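PDB 3NIV: glutathione S-transferase from Legionella pneumophila subsp. pneumophila str. Philadelphia 1, which probably isomerises maleylacetoacetate in a glutathione-dependent reaction and may also act as a glutathione transferase. Local coordinates for residues V115-R118 and L119-Q122; F123-N126 and E127-L131; E132-H135 and H136-T140. All blocks are in the same frame, centred on the assembly; numbering follows the deposited sequence.

In the fold
The three interactions follow one another along the chain through two successive helices of the mainly helical C-terminal part of this GST. Interaction 1 lies on helix 113-123; interaction 2 spans the turn after it and the first turn of helix 127-149; interaction 3 continues along that second helix. Centres of interactions 1 and 2 are about 9 Å apart, of 2 and 3 about 13 Å, and of 1 and 3 about 15 Å. The chain thus doubles back, so that Val115, Leu116 and Leu119 of interaction 1 pack on Trp133 and Tyr134 of interaction 3. All three also touch the second subunit, which makes this helical hairpin part of the dimer interface.

Interaction 1 of 3, residues V115-R118 and L119-Q122; sequences VLNR and LKEQ
Arg118 reaches one turn along its helix to Gln122, where NE meets a lone pair of OE1 at 2.6 Å, in the plane of the amide carbonyl. A weak second bond runs from Arg118 NH2 to the same Gln122 OE1 at 3.0 Å, so one oxygen receives two N-H groups and limits rotation of the guanidinium. The guanidinium and amide planes stand 82° apart. Glu121 sets OE2 over one face of the guanidinium, toward its rim, while its OE1 lies 3.3 Å from Arg118 NH1 in a salt bridge that rests on charge alone, because no N-H points at it. A bend at chi2 of Arg118 (84°) carries the group along the helix to Gln122, alongside Glu121. This is the i to i+3 and i+4 pattern of side chains on one helical face, here on helix 113-123 of the GST C-terminal domain. Beneath it, backbone bonds link Leu119 N to Val115 O at 3.1 Å and Glu121 N to Asn117 O at 2.8 Å. On another side Lys120 folds back, its CD lying 3.5 Å from Leu116 O. Leu119 CG rests 3.3 Å from Val115 O; beyond the helix, Val115 and Leu119 pack on Trp133, and Leu116 on Val130 and Tyr134. From the second subunit, His136 packs against Arg118, and Gln129 O takes a weak bond from Gln122 NE2.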
loop_
_atom_site.group_PDB
_atom_site.type_symbol
_atom_site.label_atom_id
_atom_site.label_comp_id
_atom_site.label_asym_id
_atom_site.label_seq_id
_atom_site.Cartn_x
_atom_site.Cartn_y
_atom_site.Cartn_z
ATOM N N VAL A 115 10.597 -9.784 -6.913
ATOM C CA VAL A 115 11.502 -9.804 -5.773
ATOM C C VAL A 115 12.205 -11.154 -5.647
ATOM O O VAL A 115 13.398 -11.229 -5.353
ATOM C CB VAL A 115 10.790 -9.441 -4.468
ATOM C CG1 VAL A 115 11.786 -9.385 -3.336
ATOM C CG2 VAL A 115 10.116 -8.095 -4.617
ATOM N N LEU A 116 11.464 -12.226 -5.894
ATOM C CA LEU A 116 12.048 -13.538 -5.815
ATOM C C LEU A 116 13.147 -13.653 -6.861
ATOM O O LEU A 116 14.181 -14.265 -6.617
ATOM C CB LEU A 116 10.974 -14.599 -6.016
ATOM C CG LEU A 116 9.740 -14.410 -5.137
ATOM C CD1 LEU A 116 8.831 -15.620 -5.265
ATOM C CD2 LEU A 116 10.131 -14.175 -3.680
ATOM N N ASN A 117 12.923 -13.049 -8.019
ATOM C CA ASN A 117 13.904 -13.096 -9.096
ATOM C C ASN A 117 15.155 -12.278 -8.799
ATOM O O ASN A 117 16.255 -12.647 -9.196
ATOM C CB ASN A 117 13.281 -12.643 -10.410
ATOM C CG ASN A 117 12.488 -13.733 -11.067
ATOM O OD1 ASN A 117 12.619 -14.900 -10.703
ATOM N ND2 ASN A 117 11.658 -13.373 -12.041
ATOM N N ARG A 118 14.984 -11.169 -8.095
ATOM C CA ARG A 118 16.130 -10.385 -7.672
ATOM C C ARG A 118 16.989 -11.186 -6.697
ATOM O O ARG A 118 18.212 -11.070 -6.697
ATOM C CB ARG A 118 15.687 -9.075 -7.025
ATOM C CG ARG A 118 16.845 -8.156 -6.679
ATOM C CD ARG A 118 17.281 -7.312 -7.873
ATOM N NE ARG A 118 18.457 -6.516 -7.541
ATOM C CZ ARG A 118 19.156 -5.802 -8.415
ATOM N NH1 ARG A 118 18.804 -5.766 -9.691
ATOM N NH2 ARG A 118 20.215 -5.124 -8.005
ATOM N N LEU A 119 16.347 -11.985 -5.851
ATOM C CA LEU A 119 17.089 -12.811 -4.907
ATOM C C LEU A 119 17.906 -13.833 -5.669
ATOM O O LEU A 119 19.039 -14.127 -5.314
ATOM C CB LEU A 119 16.142 -13.528 -3.957
ATOM C CG LEU A 119 15.403 -12.563 -3.040
ATOM C CD1 LEU A 119 14.488 -13.350 -2.126
ATOM C CD2 LEU A 119 16.398 -11.722 -2.247
ATOM N N LYS A 120 17.315 -14.360 -6.733
ATOM C CA LYS A 120 17.985 -15.335 -7.576
ATOM C C LYS A 120 19.108 -14.698 -8.401
ATOM O O LYS A 120 20.198 -15.250 -8.494
ATOM C CB LYS A 120 16.967 -16.063 -8.454
ATOM C CG LYS A 120 16.325 -17.220 -7.732
ATOM C CD LYS A 120 14.844 -17.355 -8.014
ATOM C CE LYS A 120 14.570 -18.113 -9.295
ATOM N NZ LYS A 120 13.132 -18.507 -9.347
ATOM N N GLU A 121 18.851 -13.538 -8.989
ATOM C CA GLU A 121 19.887 -12.847 -9.731
ATOM C C GLU A 121 21.031 -12.453 -8.790
ATOM O O GLU A 121 22.131 -12.995 -8.868
ATOM C CB GLU A 121 19.318 -11.605 -10.416
ATOM C CG GLU A 121 20.386 -10.713 -11.062
ATOM C CD GLU A 121 20.093 -9.227 -10.870
ATOM O OE1 GLU A 121 18.907 -8.832 -11.019
ATOM O OE2 GLU A 121 21.046 -8.452 -10.572
ATOM N N GLN A 122 20.759 -11.518 -7.888
ATOM C CA GLN A 122 21.785 -10.971 -7.013
ATOM C C GLN A 122 22.454 -12.008 -6.144
ATOM O O GLN A 122 23.649 -11.915 -5.864
ATOM C CB GLN A 122 21.193 -9.914 -6.085
ATOM C CG GLN A 122 21.240 -8.514 -6.629
ATOM C CD GLN A 122 21.085 -7.475 -5.534
ATOM O OE1 GLN A 122 20.107 -6.732 -5.507
ATOM N NE2 GLN A 122 22.055 -7.418 -4.623
#

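Interaction 2 of 3, residues F123-N126 and E127-L131; sequences FNAN and EEQVL
Asn126 and Gln129 bond to each other twice at the start of helix 127-149, and the side chain of Gln129 can be followed through the contact. Its CB sits 3.4 Å from Asn126 O. From there CG passes beside the Asn126 amide, 3.0 Å from OD1, and CD lies 3.2 Å from Asn126 ND2, the two amides stacked with their planes 26° apart. At the tip, Gln129 OE1 accepts from Asn126 N at 2.7 Å, the donor tilted 28° from the carbonyl plane, and also approaches Ala125 CA. The extended chain beyond CG gives Gln129 the length to reach back to the backbone of the cap residue. In return Asn126 OD1 takes the N-H of Gln129 at 2.7 Å; with chi1 at 67°, its CG stands between backbone N and carbonyl carbon, turned toward the helix start. Together these bonds make a capping box with Asn126 as N-cap. Alongside, Val130 N donates to Asn126 O at 3.1 Å, and Ala125 CB meets Val130 CG2 at 3.8 Å. Chemically, the paired bonds satisfy an N-H at the helix start and the N-H of the cap residue itself, consistent with a well-defined start to helix 127-149.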
loop_
_atom_site.group_PDB
_atom_site.type_symbol
_atom_site.label_atom_id
_atom_site.label_comp_id
_atom_site.label_asym_id
_atom_site.label_seq_id
_atom_site.Cartn_x
_atom_site.Cartn_y
_atom_site.Cartn_z
ATOM N N PHE A 123 21.681 -12.972 -5.673
ATOM C CA PHE A 123 22.179 -13.832 -4.613
ATOM C C PHE A 123 22.125 -15.305 -4.989
ATOM O O PHE A 123 22.469 -16.170 -4.187
ATOM C CB PHE A 123 21.416 -13.569 -3.311
ATOM C CG PHE A 123 21.480 -12.148 -2.848
ATOM C CD1 PHE A 123 22.616 -11.659 -2.218
ATOM C CD2 PHE A 123 20.402 -11.293 -3.038
ATOM C CE1 PHE A 123 22.681 -10.340 -1.783
ATOM C CE2 PHE A 123 20.456 -9.966 -2.605
ATOM C CZ PHE A 123 21.598 -9.492 -1.979
ATOM N N ASN A 124 21.713 -15.583 -6.220
ATOM C CA ASN A 124 21.567 -16.952 -6.673
ATOM C C ASN A 124 20.872 -17.773 -5.610
ATOM O O ASN A 124 21.318 -18.869 -5.281
ATOM C CB ASN A 124 22.929 -17.577 -6.990
ATOM C CG ASN A 124 23.701 -16.804 -8.051
ATOM O OD1 ASN A 124 23.228 -16.610 -9.181
ATOM N ND2 ASN A 124 24.902 -16.367 -7.693
ATOM N N ALA A 125 19.797 -17.228 -5.051
ATOM C CA ALA A 125 18.998 -17.953 -4.068
ATOM C C ALA A 125 18.517 -19.314 -4.599
ATOM O O ALA A 125 17.881 -19.397 -5.654
ATOM C CB ALA A 125 17.813 -17.105 -3.617
ATOM N N ASN A 126 18.839 -20.379 -3.872
ATOM C CA ASN A 126 18.349 -21.704 -4.209
ATOM C C ASN A 126 16.896 -21.790 -3.767
ATOM O O ASN A 126 16.370 -20.853 -3.170
ATOM C CB ASN A 126 19.181 -22.775 -3.510
ATOM C CG ASN A 126 19.004 -22.755 -1.998
ATOM O OD1 ASN A 126 17.884 -22.671 -1.493
ATOM N ND2 ASN A 126 20.110 -22.835 -1.271
ATOM N N GLU A 127 16.259 -22.921 -4.035
ATOM C CA GLU A 127 14.846 -23.076 -3.747
ATOM C C GLU A 127 14.493 -22.971 -2.258
ATOM O O GLU A 127 13.521 -22.311 -1.909
ATOM C CB GLU A 127 14.332 -24.368 -4.357
ATOM C CG GLU A 127 13.184 -25.002 -3.601
ATOM C CD GLU A 127 12.659 -26.244 -4.298
ATOM O OE1 GLU A 127 12.275 -27.197 -3.589
ATOM O OE2 GLU A 127 12.636 -26.269 -5.549
ATOM N N GLU A 128 15.271 -23.587 -1.373
ATOM C CA GLU A 128 14.976 -23.487 0.060
ATOM C C GLU A 128 15.113 -22.054 0.566
ATOM O O GLU A 128 14.387 -21.626 1.474
ATOM C CB GLU A 128 15.844 -24.443 0.896
ATOM C CG GLU A 128 17.302 -23.994 1.137
ATOM C CD GLU A 128 18.154 -25.078 1.833
ATOM O OE1 GLU A 128 19.202 -25.486 1.263
ATOM O OE2 GLU A 128 17.767 -25.532 2.942
ATOM N N GLN A 129 16.040 -21.311 -0.032
ATOM C CA GLN A 129 16.252 -19.921 0.331
ATOM C C GLN A 129 15.055 -19.053 -0.051
ATOM O O GLN A 129 14.546 -18.292 0.768
ATOM C CB GLN A 129 17.537 -19.398 -0.296
ATOM C CG GLN A 129 18.753 -20.239 0.067
ATOM C CD GLN A 129 20.053 -19.701 -0.518
ATOM O OE1 GLN A 129 20.113 -19.318 -1.684
ATOM N NE2 GLN A 129 21.100 -19.675 0.296
ATOM N N VAL A 130 14.587 -19.172 -1.285
ATOM C CA VAL A 130 13.411 -18.415 -1.669
ATOM C C VAL A 130 12.228 -18.754 -0.757
ATOM O O VAL A 130 11.452 -17.871 -0.386
ATOM C CB VAL A 130 13.046 -18.617 -3.148
ATOM C CG1 VAL A 130 11.754 -17.878 -3.485
ATOM C CG2 VAL A 130 14.178 -18.126 -4.034
ATOM N N LEU A 131 12.103 -20.023 -0.380
ATOM C CA LEU A 131 11.019 -20.447 0.499
ATOM C C LEU A 131 11.131 -19.883 1.909
ATOM O O LEU A 131 10.127 -19.530 2.533
ATOM C CB LEU A 131 10.956 -21.969 0.578
ATOM C CG LEU A 131 9.953 -22.607 -0.371
ATOM C CD1 LEU A 131 8.532 -22.146 -0.016
ATOM C CD2 LEU A 131 10.319 -22.271 -1.820
#

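Interaction 3 of 3, residues E132-H135 and H136-T140; sequences EWYH and HWLKT
The backbone is helical, with firmer i to i+4 bonds joining His136 N to Glu132 O at 2.9 Å and Lys139 N to His135 O at 3.0 Å, while Trp137 N reaches Trp133 O only weakly. One turn apart, the indoles of Trp133 and Trp137 form a T-shaped pair: the edge of Trp137 meets the face of Trp133, with the five-membered rings 4.5 Å apart between centroids and their planes at 83°. Trp137 NE1 leads that edge, lying over the centre of the Trp133 ring system and nearest to CE2, at 3.3 Å. Different first torsions bring this about, since Trp133 CG is anti to its backbone N (chi1 170°) whereas Trp137 CG lies beside its backbone N (chi1 -54°), which turns its ring back toward the preceding turn. The pyrrole N-H of Trp133 is taken by Leu110 O, which should help fix the plane that Trp137 meets. His136 sets CD2 over a face of Trp137, offset toward the rim. On another side of the helix, the side chains of Leu138 and Tyr134 pack together, though the exact placing of Leu138 CD2 is doubtful. Further along, His136 O accepts from both Thr140 OG1, at 3.1 Å, and Thr140 N, which arrive from opposite faces of the carbonyl plane, with the hydroxyl turned back to the preceding turn. His135 NE2 bonds to Phe181 O, just past helix 166-180, and the Tyr134 ring stacks on that of Phe181. Within the C-terminal helical bundle, Trp133 packs on helix 113-123 and Trp137 on helix 108-111; Leu138 meets helix 166-180, and Arg114 of the second subunit lies against Trp137.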
loop_
_atom_site.group_PDB
_atom_site.type_symbol
_atom_site.label_atom_id
_atom_site.label_comp_id
_atom_site.label_asym_id
_atom_site.label_seq_id
_atom_site.Cartn_x
_atom_site.Cartn_y
_atom_site.Cartn_z
ATOM N N GLU A 132 12.350 -19.822 2.424
ATOM C CA GLU A 132 12.561 -19.297 3.763
ATOM C C GLU A 132 12.235 -17.799 3.829
ATOM O O GLU A 132 11.566 -17.336 4.752
ATOM C CB GLU A 132 13.998 -19.554 4.203
ATOM C CG GLU A 132 14.233 -19.279 5.666
ATOM C CD GLU A 132 15.465 -19.983 6.191
ATOM O OE1 GLU A 132 16.095 -19.427 7.117
ATOM O OE2 GLU A 132 15.799 -21.083 5.676
ATOM N N TRP A 133 12.712 -17.056 2.834
ATOM C CA TRP A 133 12.362 -15.658 2.652
ATOM C C TRP A 133 10.846 -15.520 2.595
ATOM O O TRP A 133 10.230 -14.794 3.392
ATOM C CB TRP A 133 12.997 -15.153 1.347
ATOM C CG TRP A 133 12.574 -13.786 0.845
ATOM C CD1 TRP A 133 11.514 -13.499 0.038
ATOM C CD2 TRP A 133 13.255 -12.539 1.067
ATOM N NE1 TRP A 133 11.476 -12.148 -0.239
ATOM C CE2 TRP A 133 12.538 -11.541 0.376
ATOM C CE3 TRP A 133 14.400 -12.173 1.782
ATOM C CZ2 TRP A 133 12.922 -10.199 0.387
ATOM C CZ3 TRP A 133 14.781 -10.839 1.795
ATOM C CH2 TRP A 133 14.039 -9.866 1.101
ATOM N N TYR A 134 10.258 -16.233 1.645
ATOM C CA TYR A 134 8.840 -16.128 1.357
ATOM C C TYR A 134 7.996 -16.427 2.594
ATOM O O TYR A 134 7.009 -15.738 2.875
ATOM C CB TYR A 134 8.483 -17.077 0.226
ATOM C CG TYR A 134 7.168 -16.772 -0.426
ATOM C CD1 TYR A 134 5.980 -16.896 0.278
ATOM C CD2 TYR A 134 7.110 -16.381 -1.748
ATOM C CE1 TYR A 134 4.767 -16.622 -0.319
ATOM C CE2 TYR A 134 5.900 -16.113 -2.356
ATOM C CZ TYR A 134 4.732 -16.228 -1.635
ATOM O OH TYR A 134 3.527 -15.947 -2.231
ATOM N N HIS A 135 8.403 -17.448 3.336
ATOM C CA HIS A 135 7.689 -17.872 4.533
ATOM C C HIS A 135 7.894 -16.876 5.667
ATOM O O HIS A 135 7.033 -16.718 6.546
ATOM C CB HIS A 135 8.160 -19.272 4.953
ATOM C CG HIS A 135 7.512 -20.387 4.186
ATOM N ND1 HIS A 135 7.518 -21.697 4.622
ATOM C CD2 HIS A 135 6.814 -20.382 3.025
ATOM C CE1 HIS A 135 6.871 -22.451 3.755
ATOM N NE2 HIS A 135 6.433 -21.682 2.777
ATOM N N HIS A 136 9.041 -16.205 5.644
ATOM C CA HIS A 136 9.351 -15.212 6.669
ATOM C C HIS A 136 8.346 -14.061 6.691
ATOM O O HIS A 136 7.890 -13.643 7.750
ATOM C CB HIS A 136 10.757 -14.651 6.480
ATOM C CG HIS A 136 11.060 -13.510 7.392
ATOM N ND1 HIS A 136 10.961 -13.611 8.763
ATOM C CD2 HIS A 136 11.436 -12.234 7.134
ATOM C CE1 HIS A 136 11.268 -12.450 9.311
ATOM N NE2 HIS A 136 11.562 -11.599 8.346
ATOM N N TRP A 137 8.001 -13.550 5.516
ATOM C CA TRP A 137 7.101 -12.412 5.456
ATOM C C TRP A 137 5.678 -12.877 5.678
ATOM O O TRP A 137 4.836 -12.106 6.149
ATOM C CB TRP A 137 7.263 -11.623 4.149
ATOM C CG TRP A 137 8.683 -11.224 3.922
ATOM C CD1 TRP A 137 9.478 -11.599 2.892
ATOM C CD2 TRP A 137 9.493 -10.407 4.776
ATOM N NE1 TRP A 137 10.722 -11.061 3.032
ATOM C CE2 TRP A 137 10.765 -10.325 4.181
ATOM C CE3 TRP A 137 9.260 -9.725 5.978
ATOM C CZ2 TRP A 137 11.806 -9.592 4.739
ATOM C CZ3 TRP A 137 10.291 -9.005 6.538
ATOM C CH2 TRP A 137 11.552 -8.945 5.921
ATOM N N LEU A 138 5.408 -14.141 5.364
ATOM C CA LEU A 138 4.091 -14.688 5.675
ATOM C C LEU A 138 3.873 -14.697 7.189
ATOM O O LEU A 138 2.853 -14.205 7.675
ATOM C CB LEU A 138 3.874 -16.063 5.045
ATOM C CG LEU A 138 3.360 -15.979 3.602
ATOM C CD1 LEU A 138 2.014 -15.301 3.509
ATOM C CD2 LEU A 138 4.316 -15.205 2.766
ATOM N N LYS A 139 4.854 -15.195 7.932
ATOM C CA LYS A 139 4.734 -15.269 9.381
ATOM C C LYS A 139 4.549 -13.878 9.974
ATOM O O LYS A 139 3.660 -13.654 10.794
ATOM C CB LYS A 139 5.956 -15.942 10.016
ATOM C CG LYS A 139 5.683 -16.457 11.426
ATOM C CD LYS A 139 6.936 -16.543 12.295
ATOM C CE LYS A 139 6.550 -16.539 13.788
ATOM N NZ LYS A 139 7.649 -16.065 14.702
ATOM N N THR A 140 5.398 -12.945 9.560
ATOM C CA THR A 140 5.351 -11.601 10.101
ATOM C C THR A 140 4.008 -10.941 9.825
ATOM O O THR A 140 3.415 -10.340 10.717
ATOM C CB THR A 140 6.476 -10.738 9.530
ATOM O OG1 THR A 140 7.730 -11.357 9.833
ATOM C CG2 THR A 140 6.454 -9.360 10.166
#